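Local coordinates for SalCYP truncation (Salinispora tropica, PDB 7ABB), which is a member of the cytochrome P450 family and binds a heme c group, at residues Ala97-Gln102 and Gln341-Ala346. Sequence-based numbering, arbitrary orientation.
Sequences AWFTPQ and QCLGAA. With HEC (heme c), chain B.
Leu343 lies over one face of the Phe99 ring, the two side chains crossing at about a right angle. Leu343 CD2 makes a CH-pi contact 3.9 Å from the Phe99 ring centroid, 21° off the normal, and is shifted toward Phe99 CD2 and CE2. Leu343 CG sits 3.6 Å from Phe99 CG. With CG anti to its backbone N (chi1 -179°), Leu343 reaches Phe99 with its branched end and also touches the heme c methyl CMD; Phe99 CE1 in turn meets heme c CBC at 3.9 Å. Beside this apolar contact, three waters lie between the backbones. Two are placed to donate to both Phe99 O and Leu343 O, though the acceptors in reach outnumber their protons; a third can donate to Phe99 O and accepts from Ala346 N at 3.1 Å. The Ala346 methyl packs against Pro101 CA at 3.8 Å, where both segments enter helices. Thr100 N-caps helix 101-106 through OG1, bonded to Arg103 N, and Leu343 is backed by Arg92 and Leu95 of helix 86-95. A type I turn from Cys342 to Ala345 leads into helix 345-362, bringing Gly344 CA within 3.6 Å of heme c C3C. Cys342 SG binds the heme c iron (FE) at 2.3 Å, marking 341-346 as part of the proximal cysteine-ligand loop of the cytochrome P450 fold.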
loop_
_atom_site.group_PDB
_atom_site.type_symbol
_atom_site.label_atom_id
_atom_site.label_comp_id
_atom_site.label_asym_id
_atom_site.label_seq_id
_atom_site.Cartn_x
_atom_site.Cartn_y
_atom_site.Cartn_z
ATOM N N ALA A 97 -11.418 -14.997 -2.094
ATOM C CA ALA A 97 -11.410 -15.457 -3.480
ATOM C C ALA A 97 -11.089 -14.340 -4.462
ATOM O O ALA A 97 -10.589 -14.605 -5.566
ATOM C CB ALA A 97 -12.764 -16.067 -3.855
ATOM N N TRP A 98 -11.396 -13.094 -4.115
ATOM C CA TRP A 98 -11.200 -12.003 -5.052
ATOM C C TRP A 98 -9.790 -11.443 -4.984
ATOM O O TRP A 98 -9.464 -10.542 -5.764
ATOM C CB TRP A 98 -12.203 -10.876 -4.800
ATOM C CG TRP A 98 -13.556 -11.149 -5.426
ATOM C CD1 TRP A 98 -13.993 -10.738 -6.656
ATOM C CD2 TRP A 98 -14.628 -11.908 -4.859
ATOM N NE1 TRP A 98 -15.266 -11.178 -6.883
ATOM C CE2 TRP A 98 -15.678 -11.909 -5.792
ATOM C CE3 TRP A 98 -14.801 -12.591 -3.646
ATOM C CZ2 TRP A 98 -16.882 -12.561 -5.554
ATOM C CZ3 TRP A 98 -15.981 -13.229 -3.419
ATOM C CH2 TRP A 98 -17.021 -13.215 -4.371
ATOM N N PHE A 99 -8.953 -11.998 -4.105
ATOM C CA PHE A 99 -7.649 -11.416 -3.803
ATOM C C PHE A 99 -6.557 -12.462 -3.645
ATOM O O PHE A 99 -5.534 -12.179 -3.024
ATOM C CB PHE A 99 -7.768 -10.545 -2.556
ATOM C CG PHE A 99 -8.641 -9.357 -2.779
ATOM C CD1 PHE A 99 -8.179 -8.238 -3.442
ATOM C CD2 PHE A 99 -9.971 -9.387 -2.383
ATOM C CE1 PHE A 99 -9.021 -7.153 -3.682
ATOM C CE2 PHE A 99 -10.807 -8.297 -2.637
ATOM C CZ PHE A 99 -10.332 -7.195 -3.274
ATOM N N THR A 100 -6.735 -13.644 -4.204
ATOM C CA THR A 100 -5.700 -14.657 -4.157
ATOM C C THR A 100 -4.600 -14.404 -5.177
ATOM O O THR A 100 -4.802 -13.708 -6.181
ATOM C CB THR A 100 -6.286 -16.018 -4.462
ATOM O OG1 THR A 100 -6.888 -15.973 -5.763
ATOM C CG2 THR A 100 -7.303 -16.415 -3.407
ATOM N N PRO A 101 -3.453 -15.059 -5.000
ATOM C CA PRO A 101 -2.466 -15.073 -6.083
ATOM C C PRO A 101 -3.033 -15.591 -7.386
ATOM O O PRO A 101 -2.718 -15.024 -8.444
ATOM C CB PRO A 101 -1.354 -15.978 -5.518
ATOM C CG PRO A 101 -1.470 -15.829 -4.067
ATOM C CD PRO A 101 -2.947 -15.738 -3.795
ATOM N N GLN A 102 -3.885 -16.616 -7.362
ATOM C CA GLN A 102 -4.448 -17.130 -8.609
ATOM C C GLN A 102 -5.314 -16.081 -9.294
ATOM O O GLN A 102 -5.248 -15.923 -10.520
ATOM C CB GLN A 102 -5.251 -18.409 -8.368
ATOM C CG GLN A 102 -5.780 -19.028 -9.665
ATOM C CD GLN A 102 -4.658 -19.381 -10.648
ATOM O OE1 GLN A 102 -3.773 -20.181 -10.340
ATOM N NE2 GLN A 102 -4.687 -18.770 -11.834
ATOM N N GLN A 341 -3.008 -8.479 7.744
ATOM C CA GLN A 341 -2.045 -8.418 6.644
ATOM C C GLN A 341 -2.765 -8.099 5.330
ATOM O O GLN A 341 -3.835 -8.632 5.057
ATOM C CB GLN A 341 -1.315 -9.767 6.542
ATOM C CG GLN A 341 -0.142 -9.864 5.569
ATOM C CD GLN A 341 0.362 -11.301 5.501
ATOM O OE1 GLN A 341 -0.278 -12.167 4.904
ATOM N NE2 GLN A 341 1.477 -11.571 6.167
ATOM N N CYS A 342 -2.173 -7.235 4.522
ATOM C CA CYS A 342 -2.827 -6.652 3.348
ATOM C C CYS A 342 -3.587 -7.667 2.498
ATOM O O CYS A 342 -3.011 -8.637 2.001
ATOM C CB CYS A 342 -1.770 -5.969 2.488
ATOM S SG CYS A 342 -2.461 -5.198 1.010
ATOM N N LEU A 343 -4.878 -7.386 2.281
ATOM C CA LEU A 343 -5.702 -8.200 1.394
ATOM C C LEU A 343 -5.224 -8.135 -0.050
ATOM O O LEU A 343 -5.346 -9.112 -0.797
ATOM C CB LEU A 343 -7.141 -7.700 1.494
ATOM C CG LEU A 343 -8.225 -8.409 0.668
ATOM C CD1 LEU A 343 -8.433 -9.835 1.166
ATOM C CD2 LEU A 343 -9.516 -7.614 0.803
ATOM N N GLY A 344 -4.689 -7.008 -0.446
ATOM C CA GLY A 344 -4.303 -6.751 -1.822
ATOM C C GLY A 344 -2.867 -7.081 -2.157
ATOM O O GLY A 344 -2.403 -6.680 -3.235
ATOM N N ALA A 345 -2.157 -7.832 -1.304
ATOM C CA ALA A 345 -0.720 -7.991 -1.500
ATOM C C ALA A 345 -0.389 -8.656 -2.840
ATOM O O ALA A 345 0.496 -8.188 -3.566
ATOM C CB ALA A 345 -0.124 -8.777 -0.340
ATOM N N ALA A 346 -1.035 -9.780 -3.158
ATOM C CA ALA A 346 -0.756 -10.456 -4.423
ATOM C C ALA A 346 -1.062 -9.540 -5.596
ATOM O O ALA A 346 -0.332 -9.528 -6.601
ATOM C CB ALA A 346 -1.558 -11.747 -4.550
HETATM FE FE HEC B . -3.067 -3.081 1.580
HETATM C CHA HEC B . -4.161 -3.697 4.784
HETATM C CHB HEC B . 0.009 -2.279 2.856
HETATM C CHC HEC B . -1.944 -2.500 -1.608
HETATM C CHD HEC B . -6.216 -3.519 0.361
HETATM N NA HEC B . -2.262 -2.990 3.426
HETATM C C1A HEC B . -2.856 -3.330 4.643
HETATM C C2A HEC B . -1.917 -3.224 5.740
HETATM C C3A HEC B . -0.758 -2.838 5.176
HETATM C C4A HEC B . -0.956 -2.687 3.755
HETATM C CMA HEC B . 0.583 -2.549 5.875
HETATM C CAA HEC B . -2.191 -3.544 7.253
HETATM C CBA HEC B . -2.723 -2.358 8.049
HETATM C CGA HEC B . -2.900 -2.757 9.504
HETATM O O1A HEC B . -3.449 -1.895 10.228
HETATM O O2A HEC B . -2.496 -3.891 9.874
HETATM N NB HEC B . -1.334 -2.450 0.783
HETATM C C1B HEC B . -0.159 -2.215 1.473
HETATM C C2B HEC B . 0.855 -1.915 0.507
HETATM C C3B HEC B . 0.319 -2.004 -0.724
HETATM C C4B HEC B . -1.061 -2.313 -0.575
HETATM C CMB HEC B . 2.302 -1.608 0.942
HETATM C CAB HEC B . 0.867 -1.783 -2.110
HETATM C CBB HEC B . 2.355 -1.750 -2.241
HETATM N NC HEC B . -3.938 -2.994 -0.260
HETATM C C1C HEC B . -3.267 -2.830 -1.450
HETATM C C2C HEC B . -4.189 -3.027 -2.537
HETATM C C3C HEC B . -5.399 -3.323 -2.013
HETATM C C4C HEC B . -5.245 -3.282 -0.577
HETATM C CMC HEC B . -3.791 -2.936 -4.011
HETATM C CAC HEC B . -6.756 -3.595 -2.685
HETATM C CBC HEC B . -6.798 -4.022 -4.152
HETATM N ND HEC B . -4.829 -3.494 2.420
HETATM C C1D HEC B . -6.015 -3.635 1.699
HETATM C C2D HEC B . -7.055 -3.964 2.622
HETATM C C3D HEC B . -6.459 -4.021 3.985
HETATM C C4D HEC B . -5.057 -3.737 3.765
HETATM C CMD HEC B . -8.526 -4.193 2.252
HETATM C CAD HEC B . -7.161 -4.326 5.319
HETATM C CBD HEC B . -7.044 -5.810 5.569
HETATM C CGD HEC B . -7.629 -6.156 6.925
HETATM O O1D HEC B . -7.880 -7.353 7.181
HETATM O O2D HEC B . -7.832 -5.218 7.721
HETATM O O HOH W 1 -4.333 -9.450 -3.636
HETATM O O HOH W 2 -3.064 -11.408 -1.536
HETATM O O HOH W 3 -5.384 -11.743 0.197
#